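Local coordinates for protein PTS system, lactose-specific IIBC components (Streptococcus pneumoniae, PDB 3NBM) that probably carries the phosphoryl group, as the IIB domain of a lactose-specific phosphotransferase system, on its way to the incoming sugar, at residues A[55-61]-A[79-85]; A[6-12]-A[36-42]. One frame throughout, in Å; residues are numbered along the deposited sequence.

In the fold
From the N terminus the chain runs out along strand 7-13, returns through helix 18-33 and lays strand 37-43 beside the first strand. Contact 2 (6-12 with 36-42) closes this first beta-alpha-beta unit. The chain then crosses to the other side of strand 7-13 as strand 56-59, passes through helix 67-74 and comes back as strand 80-83. Contact 1 (55-61 with 79-85) closes this second unit. The two loops follow one another and neither nest nor cross. They meet in the middle of one parallel sheet of order 2-1-3-4, where strands 7-13 and 56-59 are neighbours. I58 N lies 2.9 Å from L10 O there, a probable hydrogen bond.

Contact 1: residues A[55-61]-A[79-85]; sequences DLIILAP and IQIVATR
I58 lies alongside V82 and points the same way, with its CG1 3.6 Å from V82 CG2. Strands 56-59 and 80-83 are parallel neighbours in a beta-alpha-beta unit, joined through helix 67-74. Side chains alternate between the sheet faces. L56, I58 and V82 pack against helix 96-105, through V103 and F102. L56 CD1 meets V82 CG1 and the CB of Q80. On the other face, I57, L59 and I81 turn to helix 67-74, where M70 and A74 cover them. The bend at chi2 (-61°) brings I81 CD1 beside I57 CB, 3.8 Å away. I79, just ahead of strand 80-83, lies at a slant to I57, its CG2 against I57 CG1.

Backbone bonds run regularly from Q80 N to D55 O, I57 N to Q80 O, V82 N to I57 O and L59 N to V82 O. Beyond them a side chain takes over. T84 OG1 donates to L59 O at 2.7 Å, in the carbonyl plane and on a lone pair. T84 N adds only a weak bond to the same oxygen. A water accepts from T84 N and lies 2.9 Å from A60 O, to which it probably donates. T84 OG1 also sits 3.3 Å from P61 CD.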
ATOM      1  N   ASP A  55      -3.654   2.460   7.956  1.00  5.84           N
ATOM      2  CA  ASP A  55      -4.616   1.375   8.101  1.00  6.50           C
ATOM      3  C   ASP A  55      -4.230   0.134   7.297  1.00  5.72           C
ATOM      4  O   ASP A  55      -4.507  -0.989   7.703  1.00  6.68           O
ATOM      5  CB  ASP A  55      -5.987   1.849   7.667  1.00  7.17           C
ATOM      6  CG  ASP A  55      -6.431   3.076   8.439  1.00  7.45           C
ATOM      7  OD1 ASP A  55      -6.472   3.003   9.697  1.00 10.44           O
ATOM      8  OD2 ASP A  55      -6.703   4.118   7.810  1.00  7.71           O
ATOM      9  N   LEU A  56      -3.611   0.346   6.132  1.00  5.61           N
ATOM     10  CA  LEU A  56      -3.216  -0.697   5.191  1.00  5.75           C
ATOM     11  C   LEU A  56      -1.833  -0.363   4.691  1.00  5.65           C
ATOM     12  O   LEU A  56      -1.600   0.762   4.273  1.00  5.96           O
ATOM     13  CB  LEU A  56      -4.199  -0.759   4.000  1.00  6.51           C
ATOM     14  CG  LEU A  56      -3.836  -1.728   2.862  1.00  7.18           C
ATOM     15  CD1 LEU A  56      -3.841  -3.189   3.309  1.00  8.81           C
ATOM     16  CD2 LEU A  56      -4.765  -1.506   1.658  1.00  8.77           C
ATOM     17  N   ILE A  57      -0.923  -1.341   4.736  1.00  5.01           N
ATOM     18  CA  ILE A  57       0.416  -1.193   4.165  1.00  5.27           C
ATOM     19  C   ILE A  57       0.541  -2.249   3.095  1.00  4.93           C
ATOM     20  O   ILE A  57       0.265  -3.426   3.307  1.00  6.15           O
ATOM     21  CB  ILE A  57       1.534  -1.298   5.227  1.00  5.61           C
ATOM     22  CG1 ILE A  57       1.264  -0.249   6.336  1.00  6.89           C
ATOM     23  CG2 ILE A  57       2.901  -1.109   4.570  1.00  7.89           C
ATOM     24  CD1 ILE A  57       2.202  -0.258   7.479  1.00  9.92           C
ATOM     25  N   ILE A  58       0.969  -1.801   1.921  1.00  5.20           N
ATOM     26  CA  ILE A  58       1.176  -2.660   0.756  1.00  5.42           C
ATOM     27  C   ILE A  58       2.674  -2.704   0.417  1.00  5.39           C
ATOM     28  O   ILE A  58       3.310  -1.675   0.229  1.00  6.63           O
ATOM     29  CB  ILE A  58       0.426  -2.105  -0.502  1.00  6.19           C
ATOM     30  CG1 ILE A  58      -1.085  -1.962  -0.231  1.00  7.30           C
ATOM     31  CG2 ILE A  58       0.706  -3.004  -1.738  1.00  7.12           C
ATOM     32  CD1 ILE A  58      -1.852  -1.154  -1.263  1.00  8.46           C
ATOM     33  N   LEU A  59       3.217  -3.914   0.397  1.00  5.82           N
ATOM     34  CA  LEU A  59       4.601  -4.145   0.017  1.00  5.79           C
ATOM     35  C   LEU A  59       4.675  -4.313  -1.500  1.00  6.51           C
ATOM     36  O   LEU A  59       3.995  -5.173  -2.071  1.00  6.91           O
ATOM     37  CB  LEU A  59       5.161  -5.400   0.733  1.00  6.50           C
ATOM     38  CG  LEU A  59       5.232  -5.300   2.247  1.00  7.19           C
ATOM     39  CD1 LEU A  59       5.583  -6.680   2.837  1.00 10.30           C
ATOM     40  CD2 LEU A  59       6.259  -4.274   2.657  1.00 11.06           C
ATOM     41  N   ALA A  60       5.528  -3.508  -2.143  1.00  6.54           N
ATOM     42  CA  ALA A  60       5.847  -3.684  -3.554  1.00  7.13           C
ATOM     43  C   ALA A  60       6.637  -4.991  -3.731  1.00  7.53           C
ATOM     44  O   ALA A  60       7.184  -5.542  -2.753  1.00  6.96           O
ATOM     45  CB  ALA A  60       6.642  -2.522  -4.065  1.00  7.69           C
ATOM     46  N   PRO A  61       6.750  -5.498  -4.967  1.00  7.48           N
ATOM     47  CA  PRO A  61       7.370  -6.804  -5.198  1.00  8.28           C
ATOM     48  C   PRO A  61       8.753  -6.944  -4.594  1.00  8.37           C
ATOM     49  O   PRO A  61       9.066  -7.990  -4.036  1.00  9.21           O
ATOM     50  CB  PRO A  61       7.411  -6.869  -6.727  1.00  8.48           C
ATOM     51  CG  PRO A  61       6.151  -6.153  -7.121  1.00  8.89           C
ATOM     52  CD  PRO A  61       6.070  -4.990  -6.175  1.00  8.72           C
ATOM     53  N   ILE A  79      -2.965  -3.317  12.040  1.00 12.65           N
ATOM     54  CA  ILE A  79      -2.798  -2.741  10.678  1.00 12.19           C
ATOM     55  C   ILE A  79      -2.956  -3.916   9.677  1.00 10.87           C
ATOM     56  O   ILE A  79      -2.494  -5.030   9.945  1.00 13.05           O
ATOM     57  CB  ILE A  79      -1.332  -2.091  10.502  1.00 11.23           C
ATOM     58  CG1 ILE A  79      -1.033  -0.983  11.525  1.00 15.32           C
ATOM     59  CG2 ILE A  79      -1.103  -1.517   9.072  1.00 13.33           C
ATOM     60  CD1 ILE A  79       0.481  -0.559  11.594  1.00 17.15           C
ATOM     61  N   GLN A  80      -3.608  -3.688   8.539  1.00  7.93           N
ATOM     62  CA  GLN A  80      -3.650  -4.701   7.493  1.00  7.53           C
ATOM     63  C   GLN A  80      -2.374  -4.614   6.657  1.00  6.60           C
ATOM     64  O   GLN A  80      -1.938  -3.523   6.339  1.00  7.01           O
ATOM     65  CB  GLN A  80      -4.873  -4.484   6.595  1.00  8.10           C
ATOM     66  CG  GLN A  80      -6.197  -4.699   7.278  1.00  9.55           C
ATOM     67  CD  GLN A  80      -6.346  -6.091   7.798  1.00  9.04           C
ATOM     68  OE1 GLN A  80      -6.039  -7.072   7.093  1.00 13.00           O
ATOM     69  NE2 GLN A  80      -6.766  -6.211   9.043  1.00 11.69           N
ATOM     70  N   ILE A  81      -1.796  -5.761   6.311  1.00  7.09           N
ATOM     71  CA  ILE A  81      -0.557  -5.842   5.513  1.00  7.79           C
ATOM     72  C   ILE A  81      -0.816  -6.746   4.331  1.00  7.32           C
ATOM     73  O   ILE A  81      -1.342  -7.844   4.497  1.00  9.04           O
ATOM     74  CB  ILE A  81       0.641  -6.447   6.327  1.00  8.85           C
ATOM     75  CG1 ILE A  81       0.854  -5.734   7.660  1.00 11.04           C
ATOM     76  CG2 ILE A  81       1.892  -6.488   5.500  1.00 10.89           C
ATOM     77  CD1 ILE A  81       1.177  -4.284   7.579  1.00 11.16           C
ATOM     78  N   VAL A  82      -0.386  -6.319   3.146  1.00  6.79           N
ATOM     79  CA  VAL A  82      -0.510  -7.135   1.940  0.50  7.62           C
ATOM     80  C   VAL A  82       0.797  -7.074   1.159  1.00  7.00           C
ATOM     81  O   VAL A  82       1.420  -6.034   1.066  1.00  8.76           O
ATOM     82  CB  VAL A  82      -1.710  -6.740   1.044  0.50  8.92           C
ATOM     83  CG1 VAL A  82      -2.990  -6.598   1.848  0.50 10.54           C
ATOM     84  CG2 VAL A  82      -1.429  -5.514   0.313  0.50 10.32           C
ATOM     85  N   ALA A  83       1.213  -8.221   0.644  1.00  7.08           N
ATOM     86  CA  ALA A  83       2.384  -8.311  -0.232  1.00  7.05           C
ATOM     87  C   ALA A  83       1.947  -8.550  -1.657  1.00  7.47           C
ATOM     88  O   ALA A  83       0.923  -9.186  -1.883  1.00  9.49           O
ATOM     89  CB  ALA A  83       3.338  -9.437   0.188  1.00  9.01           C
ATOM     90  N   THR A  84       2.733  -8.053  -2.602  1.00  7.51           N
ATOM     91  CA  THR A  84       2.424  -8.181  -4.016  1.00  7.70           C
ATOM     92  C   THR A  84       3.553  -8.904  -4.757  1.00  7.41           C
ATOM     93  O   THR A  84       4.702  -9.003  -4.295  1.00  7.54           O
ATOM     94  CB  THR A  84       2.190  -6.797  -4.670  1.00  7.78           C
ATOM     95  OG1 THR A  84       3.381  -6.012  -4.608  1.00  8.23           O
ATOM     96  CG2 THR A  84       1.009  -6.067  -3.979  1.00  8.50           C
ATOM     97  N   ARG A  85       3.187  -9.385  -5.937  1.00  7.56           N
ATOM     98  CA  ARG A  85       4.126  -9.973  -6.878  1.00  7.71           C
ATOM     99  C   ARG A  85       4.140  -9.137  -8.160  1.00  8.13           C
ATOM    100  O   ARG A  85       3.250  -8.331  -8.388  1.00  8.90           O
ATOM    101  CB  ARG A  85       3.774 -11.457  -7.069  1.00  8.90           C
ATOM    102  CG  ARG A  85       4.070 -12.298  -5.839  1.00  9.52           C
ATOM    103  CD  ARG A  85       3.377 -13.656  -5.854  1.00  9.38           C
ATOM    104  NE  ARG A  85       3.864 -14.493  -4.773  1.00 10.61           N
ATOM    105  CZ  ARG A  85       3.544 -14.368  -3.492  1.00  9.92           C
ATOM    106  NH1 ARG A  85       2.699 -13.429  -3.102  1.00 10.36           N
ATOM    107  NH2 ARG A  85       4.112 -15.160  -2.592  1.00 11.30           N
TER
HETATM  108  O   HOH W   1       5.587  -7.794  -1.859  1.00 11.63           O

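Contact 2: residues A[6-12]-A[36-42]; sequences ELKVLVL and RVIANSG
I38 sits across the side chains of E6 and K8, and its CG2 methyl does the touching. K8 CD presses on that methyl at 3.3 Å, tighter than usual for two carbons. E6 OE1 approaches it at 3.4 Å. E6 extends from its strand with CG anti to the backbone N (chi1 -178°), which carries the carboxylate over to I38. K8 bends at chi2 (-66°), and its NZ forms a salt bridge at 2.8 Å to E6 OE1, which receives it on its anti lone pair. The methyl is thus packed against the ion pair.

On the opposite face the packing of L7, V9, V37 and A39 is apolar; S41, further along, is polar. L7 and V37 lie side by side, pointing the same way, with L7 CB 4.1 Å from V37 CG2. The V9 and V37 side chains run at a slant, V9 CG2 touching V37 CG1, and V9 CB lies 4.1 Å from A39 CB. V103 and L100 of helix 96-105 cover this end of the face.

Strands 7-13 and 37-43 are the parallel pair of the first beta-alpha-beta unit, closed through helix 18-33. Six backbone hydrogen bonds join them, the first L7 N to R36 O and the last G42 N to V11 O. At the far end L12 CD2 lies against G42 O at 3.5 Å. N40 OD1 is hydrogen-bonded to Y54 OH, and A39 N to N27 OD1 of helix 18-33. The chemistry is therefore divided: apolar packing under helix 96-105 at the L7, V9 and V37 end, and an E6-K8 ion pair beside I38 at the start of the strands, where the two probably offset each other's charge.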
ATOM      1  N   GLU A   6     -10.961   8.860   6.754  1.00 13.59           N
ATOM      2  CA  GLU A   6     -10.328   8.493   5.496  1.00 10.94           C
ATOM      3  C   GLU A   6      -9.396   7.304   5.695  1.00  8.72           C
ATOM      4  O   GLU A   6      -8.638   7.288   6.643  1.00  9.53           O
ATOM      5  CB  GLU A   6      -9.554   9.693   4.974  1.00 10.85           C
ATOM      6  CG  GLU A   6      -8.889   9.465   3.638  1.00  9.93           C
ATOM      7  CD  GLU A   6      -8.256  10.714   3.110  1.00  9.71           C
ATOM      8  OE1 GLU A   6      -7.447  11.318   3.823  1.00 10.57           O
ATOM      9  OE2 GLU A   6      -8.473  11.033   1.930  1.00 13.16           O
ATOM     10  N   LEU A   7      -9.469   6.331   4.802  1.00  7.80           N
ATOM     11  CA  LEU A   7      -8.564   5.193   4.805  1.00  7.46           C
ATOM     12  C   LEU A   7      -7.156   5.635   4.396  1.00  6.82           C
ATOM     13  O   LEU A   7      -6.985   6.298   3.372  1.00  8.09           O
ATOM     14  CB  LEU A   7      -9.081   4.124   3.845  1.00  8.54           C
ATOM     15  CG  LEU A   7      -8.348   2.789   3.911  1.00 10.85           C
ATOM     16  CD1 LEU A   7      -8.625   2.074   5.245  1.00 14.05           C
ATOM     17  CD2 LEU A   7      -8.764   1.894   2.738  1.00 14.27           C
ATOM     18  N   LYS A   8      -6.165   5.287   5.207  1.00  6.03           N
ATOM     19  CA  LYS A   8      -4.775   5.711   4.981  1.00  6.30           C
ATOM     20  C   LYS A   8      -3.955   4.483   4.558  1.00  5.59           C
ATOM     21  O   LYS A   8      -3.878   3.495   5.296  1.00  5.78           O
ATOM     22  CB  LYS A   8      -4.176   6.320   6.244  1.00  6.71           C
ATOM     23  CG  LYS A   8      -4.995   7.419   6.899  1.00 10.66           C
ATOM     24  CD  LYS A   8      -5.124   8.648   6.113  1.00 13.17           C
ATOM     25  CE  LYS A   8      -5.782   9.781   6.943  1.00 14.06           C
ATOM     26  NZ  LYS A   8      -5.964  11.084   6.200  1.00 11.44           N
ATOM     27  N   VAL A   9      -3.360   4.575   3.368  1.00  5.29           N
ATOM     28  CA  VAL A   9      -2.597   3.493   2.759  1.00  5.30           C
ATOM     29  C   VAL A   9      -1.141   3.939   2.571  1.00  4.93           C
ATOM     30  O   VAL A   9      -0.885   5.038   2.102  1.00  5.52           O
ATOM     31  CB  VAL A   9      -3.186   3.096   1.397  1.00  5.26           C
ATOM     32  CG1 VAL A   9      -2.429   1.908   0.797  1.00  6.98           C
ATOM     33  CG2 VAL A   9      -4.685   2.803   1.538  1.00  6.34           C
ATOM     34  N   LEU A  10      -0.209   3.070   2.946  1.00  5.14           N
ATOM     35  CA  LEU A  10       1.218   3.282   2.703  1.00  4.95           C
ATOM     36  C   LEU A  10       1.749   2.171   1.817  1.00  5.13           C
ATOM     37  O   LEU A  10       1.564   0.997   2.128  1.00  6.09           O
ATOM     38  CB  LEU A  10       1.982   3.323   4.026  1.00  5.99           C
ATOM     39  CG  LEU A  10       3.503   3.540   3.937  1.00  6.12           C
ATOM     40  CD1 LEU A  10       3.846   4.904   3.349  1.00  7.97           C
ATOM     41  CD2 LEU A  10       4.104   3.403   5.336  1.00  8.30           C
ATOM     42  N   VAL A  11       2.326   2.543   0.677  1.00  4.88           N
ATOM     43  CA  VAL A  11       2.977   1.598  -0.227  1.00  5.28           C
ATOM     44  C   VAL A  11       4.495   1.709  -0.015  1.00  4.87           C
ATOM     45  O   VAL A  11       5.039   2.799  -0.093  1.00  5.78           O
ATOM     46  CB  VAL A  11       2.623   1.846  -1.712  1.00  5.22           C
ATOM     47  CG1 VAL A  11       3.194   0.743  -2.604  1.00  6.89           C
ATOM     48  CG2 VAL A  11       1.124   2.024  -1.911  1.00  6.78           C
ATOM     49  N   LEU A  12       5.149   0.576   0.249  1.00  5.44           N
ATOM     50  CA  LEU A  12       6.586   0.564   0.514  1.00  5.56           C
ATOM     51  C   LEU A  12       7.325  -0.184  -0.576  1.00  6.57           C
ATOM     52  O   LEU A  12       6.900  -1.244  -1.021  1.00  7.28           O
ATOM     53  CB  LEU A  12       6.885  -0.100   1.876  1.00  5.68           C
ATOM     54  CG  LEU A  12       6.320   0.642   3.096  1.00  5.80           C
ATOM     55  CD1 LEU A  12       6.567  -0.185   4.370  1.00  7.84           C
ATOM     56  CD2 LEU A  12       6.882   2.069   3.197  1.00  7.89           C
ATOM     57  N   ARG A  36     -13.075   7.879   0.052  1.00 10.14           N
ATOM     58  CA  ARG A  36     -12.185   8.479   1.042  0.50  9.65           C
ATOM     59  C   ARG A  36     -10.980   7.590   1.349  1.00  8.78           C
ATOM     60  O   ARG A  36     -10.977   6.815   2.296  1.00  8.32           O
ATOM     61  CB  ARG A  36     -12.947   8.843   2.302  0.50 10.44           C
ATOM     62  CG  ARG A  36     -14.069   9.864   2.035  0.50 12.81           C
ATOM     63  CD  ARG A  36     -14.921  10.153   3.260  0.50 18.54           C
ATOM     64  NE  ARG A  36     -15.678   8.983   3.698  0.50 21.87           N
ATOM     65  CZ  ARG A  36     -16.843   8.592   3.177  0.50 25.03           C
ATOM     66  NH1 ARG A  36     -17.416   9.275   2.192  0.50 27.39           N
ATOM     67  NH2 ARG A  36     -17.437   7.503   3.645  0.50 26.84           N
ATOM     68  N   VAL A  37      -9.968   7.726   0.502  1.00  8.40           N
ATOM     69  CA  VAL A  37      -8.712   7.000   0.586  1.00  8.10           C
ATOM     70  C   VAL A  37      -7.589   7.930   0.195  1.00  7.65           C
ATOM     71  O   VAL A  37      -7.721   8.704  -0.769  1.00  8.57           O
ATOM     72  CB  VAL A  37      -8.668   5.782  -0.386  1.00  8.78           C
ATOM     73  CG1 VAL A  37      -7.325   5.111  -0.326  1.00 11.36           C
ATOM     74  CG2 VAL A  37      -9.784   4.776  -0.125  1.00 10.40           C
ATOM     75  N   ILE A  38      -6.495   7.878   0.958  1.00  7.12           N
ATOM     76  CA  ILE A  38      -5.231   8.504   0.554  1.00  6.81           C
ATOM     77  C   ILE A  38      -4.117   7.457   0.651  1.00  5.94           C
ATOM     78  O   ILE A  38      -4.054   6.703   1.616  1.00  6.89           O
ATOM     79  CB  ILE A  38      -4.877   9.741   1.435  1.00  8.65           C
ATOM     80  CG1 ILE A  38      -3.567  10.400   1.022  1.00 12.46           C
ATOM     81  CG2 ILE A  38      -4.811   9.383   2.919  1.00 10.73           C
ATOM     82  CD1 ILE A  38      -3.614  11.062  -0.214  1.00 16.16           C
ATOM     83  N   ALA A  39      -3.269   7.441  -0.368  1.00  5.73           N
ATOM     84  CA  ALA A  39      -2.079   6.602  -0.402  1.00  5.61           C
ATOM     85  C   ALA A  39      -0.816   7.429  -0.438  1.00  5.81           C
ATOM     86  O   ALA A  39      -0.704   8.379  -1.224  1.00  7.62           O
ATOM     87  CB  ALA A  39      -2.109   5.672  -1.605  1.00  6.47           C
ATOM     88  N   ASN A  40       0.146   7.019   0.370  1.00  5.98           N
ATOM     89  CA  ASN A  40       1.502   7.541   0.325  1.00  6.51           C
ATOM     90  C   ASN A  40       2.459   6.455  -0.040  1.00  5.54           C
ATOM     91  O   ASN A  40       2.114   5.269   0.010  1.00  6.25           O
ATOM     92  CB  ASN A  40       1.895   8.165   1.658  1.00  7.40           C
ATOM     93  CG  ASN A  40       1.085   9.353   1.985  1.00  9.12           C
ATOM     94  OD1 ASN A  40       0.328   9.333   2.929  1.00 11.59           O
ATOM     95  ND2 ASN A  40       1.218  10.406   1.164  1.00  9.81           N
ATOM     96  N   SER A  41       3.669   6.860  -0.402  1.00  6.67           N
ATOM     97  CA  SER A  41       4.751   5.930  -0.721  1.00  7.65           C
ATOM     98  C   SER A  41       5.960   6.213   0.153  1.00  7.26           C
ATOM     99  O   SER A  41       6.161   7.326   0.628  1.00  7.71           O
ATOM    100  CB  SER A  41       5.125   6.026  -2.206  1.00  8.67           C
ATOM    101  OG  SER A  41       5.578   7.297  -2.545  1.00 11.69           O
ATOM    102  N   GLY A  42       6.764   5.197   0.338  1.00  7.08           N
ATOM    103  CA  GLY A  42       7.969   5.335   1.110  1.00  8.18           C
ATOM    104  C   GLY A  42       8.884   4.165   0.916  1.00  7.40           C
ATOM    105  O   GLY A  42       8.527   3.158   0.281  1.00  7.47           O
TER